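Local coordinates for protein putative thiosugar synthase (Amycolatopsis orientalis, PDB 4N6F) that probably builds the 2-thiosugar of a secondary metabolite from a phosphosugar as a ThiG-like synthase, taking sulphur from a carrier protein, at residues A[112-126]-A[141-153]. Residues are numbered along the deposited sequence; the frame is centred on the assembly and turned at random.
With F6R (fructose -6-phosphate), chain F.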
# COMPACT_ATOMS: atom_id res chain seq x y z
N ASP A 112 -6.33 12.95 -23.94
CA ASP A 112 -5.21 12.10 -24.31
C ASP A 112 -4.80 12.41 -25.75
O ASP A 112 -5.64 12.39 -26.67
CB ASP A 112 -5.61 10.63 -24.19
CG ASP A 112 -5.66 10.15 -22.75
OD1 ASP A 112 -4.61 10.13 -22.10
OD2 ASP A 112 -6.75 9.77 -22.26
N VAL A 113 -3.53 12.76 -25.93
CA VAL A 113 -2.91 12.97 -27.23
C VAL A 113 -1.59 12.20 -27.20
O VAL A 113 -0.64 12.62 -26.55
CB VAL A 113 -2.63 14.46 -27.49
CG1 VAL A 113 -2.02 14.66 -28.87
CG2 VAL A 113 -3.92 15.27 -27.36
N ARG A 114 -1.55 11.08 -27.91
CA ARG A 114 -0.41 10.16 -27.81
C ARG A 114 0.33 9.95 -29.12
O ARG A 114 -0.25 10.04 -30.20
CB ARG A 114 -0.89 8.81 -27.29
CG ARG A 114 -1.71 8.94 -26.04
CD ARG A 114 -1.99 7.61 -25.38
NE ARG A 114 -2.68 7.82 -24.12
CZ ARG A 114 -3.08 6.85 -23.30
NH1 ARG A 114 -2.86 5.57 -23.61
NH2 ARG A 114 -3.70 7.17 -22.17
N GLY A 115 1.63 9.69 -29.00
CA GLY A 115 2.44 9.20 -30.11
C GLY A 115 2.10 7.74 -30.39
O GLY A 115 1.41 7.09 -29.60
N ASP A 116 2.59 7.22 -31.52
CA ASP A 116 2.28 5.84 -31.92
C ASP A 116 2.84 4.79 -30.96
O ASP A 116 2.38 3.64 -30.97
CB ASP A 116 2.73 5.57 -33.37
CG ASP A 116 1.63 5.87 -34.41
OD1 ASP A 116 0.81 6.79 -34.19
OD2 ASP A 116 1.59 5.18 -35.45
N ASP A 117 3.81 5.17 -30.13
CA ASP A 117 4.31 4.28 -29.07
C ASP A 117 3.42 4.27 -27.81
O ASP A 117 3.82 3.72 -26.78
CB ASP A 117 5.76 4.62 -28.70
CG ASP A 117 5.91 5.99 -28.07
OD1 ASP A 117 5.15 6.92 -28.45
OD2 ASP A 117 6.79 6.14 -27.21
N ASN A 118 2.22 4.86 -27.90
CA ASN A 118 1.24 4.89 -26.80
C ASN A 118 1.72 5.67 -25.57
O ASN A 118 1.37 5.36 -24.44
CB ASN A 118 0.83 3.47 -26.42
CG ASN A 118 -0.55 3.40 -25.78
OD1 ASN A 118 -1.35 4.31 -25.95
ND2 ASN A 118 -0.82 2.32 -25.06
N THR A 119 2.53 6.69 -25.84
CA THR A 119 3.10 7.56 -24.83
C THR A 119 2.51 8.95 -25.04
O THR A 119 2.31 9.36 -26.19
CB THR A 119 4.64 7.58 -24.97
OG1 THR A 119 5.20 6.45 -24.29
CG2 THR A 119 5.25 8.83 -24.42
N PRO A 120 2.20 9.68 -23.94
CA PRO A 120 1.68 11.03 -24.16
C PRO A 120 2.67 11.90 -24.93
O PRO A 120 3.86 11.85 -24.65
CB PRO A 120 1.49 11.58 -22.74
CG PRO A 120 1.43 10.40 -21.85
CD PRO A 120 2.21 9.30 -22.52
N ASP A 121 2.14 12.66 -25.89
CA ASP A 121 2.89 13.67 -26.63
C ASP A 121 2.71 15.00 -25.91
O ASP A 121 1.68 15.68 -26.08
CB ASP A 121 2.35 13.73 -28.08
CG ASP A 121 2.90 14.90 -28.89
OD1 ASP A 121 3.83 15.60 -28.43
OD2 ASP A 121 2.39 15.12 -30.00
N ASN A 122 3.69 15.37 -25.09
CA ASN A 122 3.59 16.55 -24.22
C ASN A 122 3.25 17.84 -24.94
O ASN A 122 2.32 18.54 -24.55
CB ASN A 122 4.86 16.73 -23.38
CG ASN A 122 4.89 15.82 -22.14
OD1 ASN A 122 5.68 16.04 -21.22
ND2 ASN A 122 4.04 14.81 -22.10
N ALA A 123 4.00 18.15 -26.00
CA ALA A 123 3.82 19.40 -26.73
C ALA A 123 2.46 19.45 -27.42
O ALA A 123 1.78 20.46 -27.38
CB ALA A 123 4.94 19.60 -27.76
N GLY A 124 2.07 18.35 -28.07
CA GLY A 124 0.74 18.25 -28.67
C GLY A 124 -0.39 18.33 -27.65
O GLY A 124 -1.44 18.91 -27.92
N THR A 125 -0.17 17.74 -26.47
CA THR A 125 -1.15 17.79 -25.38
C THR A 125 -1.36 19.22 -24.91
O THR A 125 -2.49 19.65 -24.67
CB THR A 125 -0.70 16.90 -24.20
OG1 THR A 125 -0.66 15.54 -24.63
CG2 THR A 125 -1.66 17.02 -23.00
N VAL A 126 -0.26 19.95 -24.76
CA VAL A 126 -0.30 21.36 -24.36
C VAL A 126 -1.06 22.21 -25.39
O VAL A 126 -1.89 23.04 -25.02
CB VAL A 126 1.12 21.94 -24.19
CG1 VAL A 126 1.08 23.46 -24.06
CG2 VAL A 126 1.79 21.34 -22.97
N PRO A 141 -5.52 16.42 -18.64
CA PRO A 141 -4.55 15.91 -19.59
C PRO A 141 -3.57 14.90 -18.99
O PRO A 141 -3.32 14.91 -17.78
CB PRO A 141 -3.82 17.16 -20.08
CG PRO A 141 -4.02 18.18 -19.01
CD PRO A 141 -5.23 17.82 -18.23
N PHE A 142 -3.02 14.06 -19.85
CA PHE A 142 -2.06 13.02 -19.49
C PHE A 142 -0.71 13.44 -20.06
O PHE A 142 -0.61 13.77 -21.25
CB PHE A 142 -2.52 11.69 -20.11
CG PHE A 142 -1.81 10.46 -19.59
CD1 PHE A 142 -1.24 10.41 -18.33
CD2 PHE A 142 -1.78 9.32 -20.38
CE1 PHE A 142 -0.62 9.25 -17.88
CE2 PHE A 142 -1.15 8.16 -19.94
CZ PHE A 142 -0.57 8.12 -18.69
N ILE A 143 0.32 13.47 -19.20
CA ILE A 143 1.67 13.84 -19.62
C ILE A 143 2.73 12.92 -19.02
O ILE A 143 2.52 12.28 -17.98
CB ILE A 143 2.03 15.30 -19.24
CG1 ILE A 143 2.01 15.52 -17.73
CG2 ILE A 143 1.08 16.27 -19.92
CD1 ILE A 143 2.75 16.75 -17.27
N LEU A 144 3.87 12.85 -19.72
CA LEU A 144 5.11 12.39 -19.13
C LEU A 144 5.56 13.42 -18.12
O LEU A 144 5.42 14.63 -18.36
CB LEU A 144 6.21 12.23 -20.20
CG LEU A 144 5.93 11.28 -21.36
CD1 LEU A 144 7.11 11.26 -22.33
CD2 LEU A 144 5.64 9.88 -20.85
N PRO A 145 6.10 12.95 -16.98
CA PRO A 145 6.48 13.88 -15.92
C PRO A 145 7.52 14.88 -16.42
O PRO A 145 8.69 14.54 -16.58
CB PRO A 145 7.05 12.97 -14.82
CG PRO A 145 7.37 11.68 -15.48
CD PRO A 145 6.40 11.55 -16.62
N ASP A 146 7.06 16.08 -16.72
CA ASP A 146 7.93 17.16 -17.16
C ASP A 146 7.37 18.44 -16.58
O ASP A 146 6.21 18.79 -16.79
CB ASP A 146 7.99 17.25 -18.68
CG ASP A 146 8.84 18.41 -19.14
OD1 ASP A 146 10.07 18.33 -18.98
OD2 ASP A 146 8.30 19.41 -19.66
N LEU A 147 8.24 19.15 -15.88
CA LEU A 147 7.89 20.30 -15.08
C LEU A 147 7.39 21.46 -15.93
O LEU A 147 6.35 22.06 -15.62
CB LEU A 147 9.12 20.70 -14.26
CG LEU A 147 9.05 21.69 -13.10
CD1 LEU A 147 9.38 23.07 -13.63
CD2 LEU A 147 7.73 21.69 -12.35
N ALA A 148 8.09 21.76 -17.02
CA ALA A 148 7.67 22.85 -17.90
C ALA A 148 6.29 22.57 -18.50
O ALA A 148 5.44 23.46 -18.57
CB ALA A 148 8.71 23.09 -18.99
N THR A 149 6.08 21.34 -18.94
CA THR A 149 4.78 20.93 -19.46
C THR A 149 3.69 21.11 -18.39
O THR A 149 2.63 21.68 -18.65
CB THR A 149 4.80 19.46 -19.92
OG1 THR A 149 5.87 19.26 -20.85
CG2 THR A 149 3.47 19.07 -20.58
N ALA A 150 3.97 20.62 -17.18
CA ALA A 150 3.01 20.68 -16.10
C ALA A 150 2.63 22.12 -15.77
O ALA A 150 1.45 22.45 -15.58
CB ALA A 150 3.56 19.97 -14.87
N ARG A 151 3.64 22.99 -15.73
CA ARG A 151 3.41 24.41 -15.48
C ARG A 151 2.59 25.11 -16.56
O ARG A 151 1.74 25.95 -16.26
CB ARG A 151 4.74 25.14 -15.27
CG ARG A 151 5.44 24.74 -13.99
CD ARG A 151 6.72 25.55 -13.80
NE ARG A 151 7.29 25.35 -12.47
CZ ARG A 151 8.55 25.65 -12.13
NH1 ARG A 151 9.39 26.16 -13.03
NH2 ARG A 151 8.97 25.43 -10.90
N ALA A 152 2.86 24.79 -17.82
CA ALA A 152 2.07 25.36 -18.91
C ALA A 152 0.61 24.89 -18.77
O ALA A 152 -0.32 25.65 -19.02
CB ALA A 152 2.64 24.94 -20.25
N LEU A 153 0.42 23.64 -18.35
CA LEU A 153 -0.94 23.10 -18.20
C LEU A 153 -1.68 23.72 -17.02
O LEU A 153 -2.87 24.00 -17.11
CB LEU A 153 -0.93 21.57 -18.13
CG LEU A 153 -0.58 20.93 -19.48
CD1 LEU A 153 -0.37 19.43 -19.33
CD2 LEU A 153 -1.62 21.22 -20.56
C1 F6R F . -6.92 7.07 -20.76
C2 F6R F . -7.09 5.61 -20.41
C3 F6R F . -6.00 4.59 -20.63
C4 F6R F . -4.96 4.76 -19.53
C5 F6R F . -4.04 3.54 -19.43
C6 F6R F . -3.40 3.44 -18.06
O2 F6R F . -8.13 5.24 -19.87
O3 F6R F . -5.38 4.67 -21.92
O4 F6R F . -4.16 5.92 -19.80
O5 F6R F . -4.75 2.33 -19.67
O6 F6R F . -2.44 2.39 -18.09
P F6R F . -2.71 0.94 -17.49
O1P F6R F . -3.60 0.30 -18.51
O2P F6R F . -3.39 1.13 -16.15
O3P F6R F . -1.31 0.41 -17.35
O HOH W 1 -1.81 13.31 -23.68
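A chi1 of -168° swings the Phe-142 ring, its CG anti to the backbone N, across to Asp-112, Arg-114 and Pro-120, while the side chain of Arg-114, extended from CG to NE, brings its guanidinium up to that ring at a slant, the two planes 54° apart and NH2 3.4 Å from Phe-142 CD2. Pro-120 CG lies over one face of the ring, nearer the CD2-CE2 side than the middle, in a CH-pi contact 3.9 Å from its centroid. NH2 of Arg-114 gives a 2.7 Å hydrogen bond to O4 of fructose 6-phosphate and forms a salt bridge to Asp-112 OD1 (3.1 Å), which also pairs with Arg-162; NH1 donates a nearly straight bond to Asn-118 OD1 (3.1 Å), which helps fix the turn of the guanidinium. Were an alanine here, the sugar O4 would probably lose this donor, and Asp-112 one of its charged mates. Asp-112, Arg-114 and Phe-142 belong to the sugar phosphate pocket at the C-terminal ends of the strands of a TIM barrel, in the beta-alpha-beta unit of strand 108-111, helix 122-134 and strand 138-143. Away from the sugar, a water links the two segments, accepting from Val-113 N and donating to Thr-125 OG1 and, at 2.7 Å, to Phe-142 O. Farther out, helices 122-126 and 147-153 run side by side, 6° from parallel, with Val-126 CG2 against Thr-149 CG2 at 3.7 Å and Leu-153 CD2 reaching Val-126 from the second helix.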